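Long-range contact in protein involved in catabolism of external DNA (Legionella pneumophila subsp. pneumophila, PDB 2OO3), which probably methylates N6 of adenine 2030 in 23S ribosomal RNA, using S-adenosyl-L-methionine as the methyl donor: residues Leu210-Ile216 against Leu240-Asn244. Numbering follows the deposited sequence.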
loop_
_atom_site.group_PDB
_atom_site.type_symbol
_atom_site.label_atom_id
_atom_site.label_comp_id
_atom_site.label_asym_id
_atom_site.label_seq_id
_atom_site.Cartn_x
_atom_site.Cartn_y
_atom_site.Cartn_z
ATOM N N LEU A 210 -11.037 4.040 -12.055
ATOM C CA LEU A 210 -11.993 3.356 -11.185
ATOM C C LEU A 210 -13.088 2.561 -11.965
ATOM O O LEU A 210 -13.515 1.493 -11.516
ATOM C CB LEU A 210 -12.639 4.355 -10.210
ATOM C CG LEU A 210 -11.748 4.951 -9.110
ATOM C CD1 LEU A 210 -12.526 5.980 -8.326
ATOM C CD2 LEU A 210 -11.200 3.836 -8.179
ATOM N N ARG A 211 -13.504 3.048 -13.138
ATOM C CA ARG A 211 -14.513 2.328 -13.932
ATOM C C ARG A 211 -13.937 0.997 -14.416
ATOM O O ARG A 211 -14.624 -0.042 -14.372
ATOM C CB ARG A 211 -15.020 3.169 -15.117
ATOM C CG ARG A 211 -16.097 2.443 -16.011
ATOM C CD ARG A 211 -16.671 3.387 -17.098
ATOM N NE ARG A 211 -17.443 4.506 -16.539
ATOM C CZ ARG A 211 -18.707 4.426 -16.110
ATOM N NH1 ARG A 211 -19.373 3.277 -16.174
ATOM N NH2 ARG A 211 -19.305 5.496 -15.604
ATOM N N LYS A 212 -12.677 1.012 -14.840
ATOM C CA LYS A 212 -11.995 -0.231 -15.222
ATOM C C LYS A 212 -11.800 -1.171 -14.029
ATOM O O LYS A 212 -12.029 -2.358 -14.164
ATOM C CB LYS A 212 -10.632 0.031 -15.891
ATOM C CG LYS A 212 -10.705 0.862 -17.146
ATOM C CD LYS A 212 -11.896 0.464 -18.018
ATOM C CE LYS A 212 -11.523 -0.567 -19.055
ATOM N NZ LYS A 212 -12.622 -0.707 -20.058
ATOM N N MET A 213 -11.416 -0.640 -12.869
ATOM C CA MET A 213 -11.270 -1.483 -11.667
ATOM C C MET A 213 -12.612 -2.135 -11.303
ATOM O O MET A 213 -12.678 -3.323 -10.947
ATOM C CB MET A 213 -10.749 -0.670 -10.462
ATOM C CG MET A 213 -9.274 -0.244 -10.586
ATOM S SD MET A 213 -8.035 -1.568 -10.987
ATOM C CE MET A 213 -8.407 -2.796 -9.690
ATOM N N ARG A 214 -13.687 -1.357 -11.427
ATOM C CA ARG A 214 -15.012 -1.851 -11.052
ATOM C C ARG A 214 -15.443 -3.038 -11.900
ATOM O O ARG A 214 -16.065 -3.957 -11.389
ATOM C CB ARG A 214 -16.042 -0.726 -11.076
ATOM C CG ARG A 214 -17.216 -0.950 -10.162
ATOM C CD ARG A 214 -17.719 0.376 -9.496
ATOM N NE ARG A 214 -17.662 1.518 -10.401
ATOM C CZ ARG A 214 -16.987 2.651 -10.175
ATOM N NH1 ARG A 214 -16.333 2.845 -9.026
ATOM N NH2 ARG A 214 -17.005 3.621 -11.099
ATOM N N GLU A 215 -15.052 -3.059 -13.165
ATOM C CA GLU A 215 -15.400 -4.166 -14.066
ATOM C C GLU A 215 -14.782 -5.537 -13.729
ATOM O O GLU A 215 -15.303 -6.576 -14.155
ATOM C CB GLU A 215 -15.074 -3.766 -15.509
ATOM C CG GLU A 215 -15.917 -2.552 -15.976
ATOM C CD GLU A 215 -15.461 -1.969 -17.310
ATOM O OE1 GLU A 215 -14.506 -2.513 -17.928
ATOM O OE2 GLU A 215 -16.048 -0.949 -17.738
ATOM N N ILE A 216 -13.681 -5.541 -12.976
ATOM C CA ILE A 216 -12.920 -6.766 -12.723
ATOM C C ILE A 216 -13.669 -7.726 -11.786
ATOM O O ILE A 216 -13.773 -8.936 -12.053
ATOM C CB ILE A 216 -11.524 -6.430 -12.179
ATOM C CG1 ILE A 216 -10.765 -5.587 -13.217
ATOM C CG2 ILE A 216 -10.737 -7.722 -11.813
ATOM C CD1 ILE A 216 -9.408 -5.059 -12.723
ATOM N N LEU A 240 -7.288 3.460 -2.145
ATOM C CA LEU A 240 -6.899 2.076 -2.507
ATOM C C LEU A 240 -8.124 1.264 -2.915
ATOM O O LEU A 240 -9.217 1.452 -2.382
ATOM C CB LEU A 240 -6.089 1.370 -1.392
ATOM C CG LEU A 240 -4.776 2.080 -0.991
ATOM C CD1 LEU A 240 -4.944 2.882 0.312
ATOM C CD2 LEU A 240 -3.654 1.081 -0.818
ATOM N N TRP A 241 -7.924 0.408 -3.908
ATOM C CA TRP A 241 -8.948 -0.479 -4.410
ATOM C C TRP A 241 -8.504 -1.897 -4.061
ATOM O O TRP A 241 -7.395 -2.301 -4.420
ATOM C CB TRP A 241 -9.100 -0.307 -5.929
ATOM C CG TRP A 241 -10.273 -1.109 -6.446
ATOM C CD1 TRP A 241 -10.341 -2.461 -6.599
ATOM C CD2 TRP A 241 -11.541 -0.596 -6.833
ATOM N NE1 TRP A 241 -11.580 -2.832 -7.076
ATOM C CE2 TRP A 241 -12.339 -1.699 -7.220
ATOM C CE3 TRP A 241 -12.090 0.700 -6.891
ATOM C CZ2 TRP A 241 -13.669 -1.553 -7.663
ATOM C CZ3 TRP A 241 -13.432 0.846 -7.347
ATOM C CH2 TRP A 241 -14.197 -0.279 -7.702
ATOM N N ILE A 242 -9.345 -2.628 -3.330
ATOM C CA ILE A 242 -8.973 -3.962 -2.863
ATOM C C ILE A 242 -9.975 -4.962 -3.396
ATOM O O ILE A 242 -11.182 -4.764 -3.253
ATOM C CB ILE A 242 -8.867 -4.047 -1.289
ATOM C CG1 ILE A 242 -7.793 -3.067 -0.782
ATOM C CG2 ILE A 242 -8.506 -5.474 -0.860
ATOM C CD1 ILE A 242 -7.879 -2.692 0.655
ATOM N N ILE A 243 -9.463 -5.976 -4.077
ATOM C CA ILE A 243 -10.260 -7.118 -4.519
ATOM C C ILE A 243 -10.044 -8.270 -3.546
ATOM O O ILE A 243 -8.907 -8.578 -3.169
ATOM C CB ILE A 243 -9.855 -7.567 -5.920
ATOM C CG1 ILE A 243 -10.054 -6.396 -6.912
ATOM C CG2 ILE A 243 -10.672 -8.821 -6.373
ATOM C CD1 ILE A 243 -9.424 -6.628 -8.331
ATOM N N ASN A 244 -11.149 -8.882 -3.140
ATOM C CA ASN A 244 -11.175 -9.923 -2.119
ATOM C C ASN A 244 -10.714 -9.412 -0.759
ATOM O O ASN A 244 -9.848 -10.013 -0.118
ATOM C CB ASN A 244 -10.386 -11.138 -2.618
ATOM C CG ASN A 244 -11.063 -11.780 -3.837
ATOM O OD1 ASN A 244 -12.303 -11.838 -3.915
ATOM N ND2 ASN A 244 -10.267 -12.242 -4.789
HETATM O O HOH W 1 -12.779 -4.832 -8.662
#
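Leu210, Met213 and Arg214 meet the indole of Trp241 from one side where helix 203-216 lies on the central sheet of a Rossmann-like methyltransferase fold. Helix 210-216 and strand 240-243 run nearly parallel, their axes 12° apart and 9.9 Å at closest approach. Strand 237-243 lies between strands 193-200 and 220-226, antiparallel to both; because side chains alternate along a strand, Trp241 and Ile243 point to the helix. Leu210, branched and wholly apolar, sends CD2 to the six-membered ring at 3.5 Å from Trp241 CE3, while its side chain also touches Arg222 and Glu224 of strand 220-226. One helical turn on, Met213 faces the sheet and lays its CB over the indole face, a CH-pi contact 3.8 Å from the centroid of the five-membered ring. Its unbranched chain then bends at chi2 and chi3, which lets CE double back to 3.7 Å from Trp241 CD1; the sulfur stands farther above the same ring, a distant Met-aromatic contact. Arg214, at the exposed border, pairs an aliphatic stem with a charged end: its CB and CD skirt Trp241 CH2, and its guanidinium is tilted 52° from the ring plane, with NH1 in a long, weak ion pair with Glu274. Beta-branched Ile216 ends the row, its CG2 methyl meeting Ile243 CD1 at 3.9 Å, and Tyr186 of helix 174-188 touches both isoleucines. Tryptophan suits the centre because it offers a broad apolar plate as well as one N-H to be satisfied. With CG of Trp241 turned away from its own backbone N (chi1 -173°), the ring reaches out to the helix, and NE1 donates over 2.8 Å to the oxygen of a water that in turn donates to Met213 O at 2.7 Å.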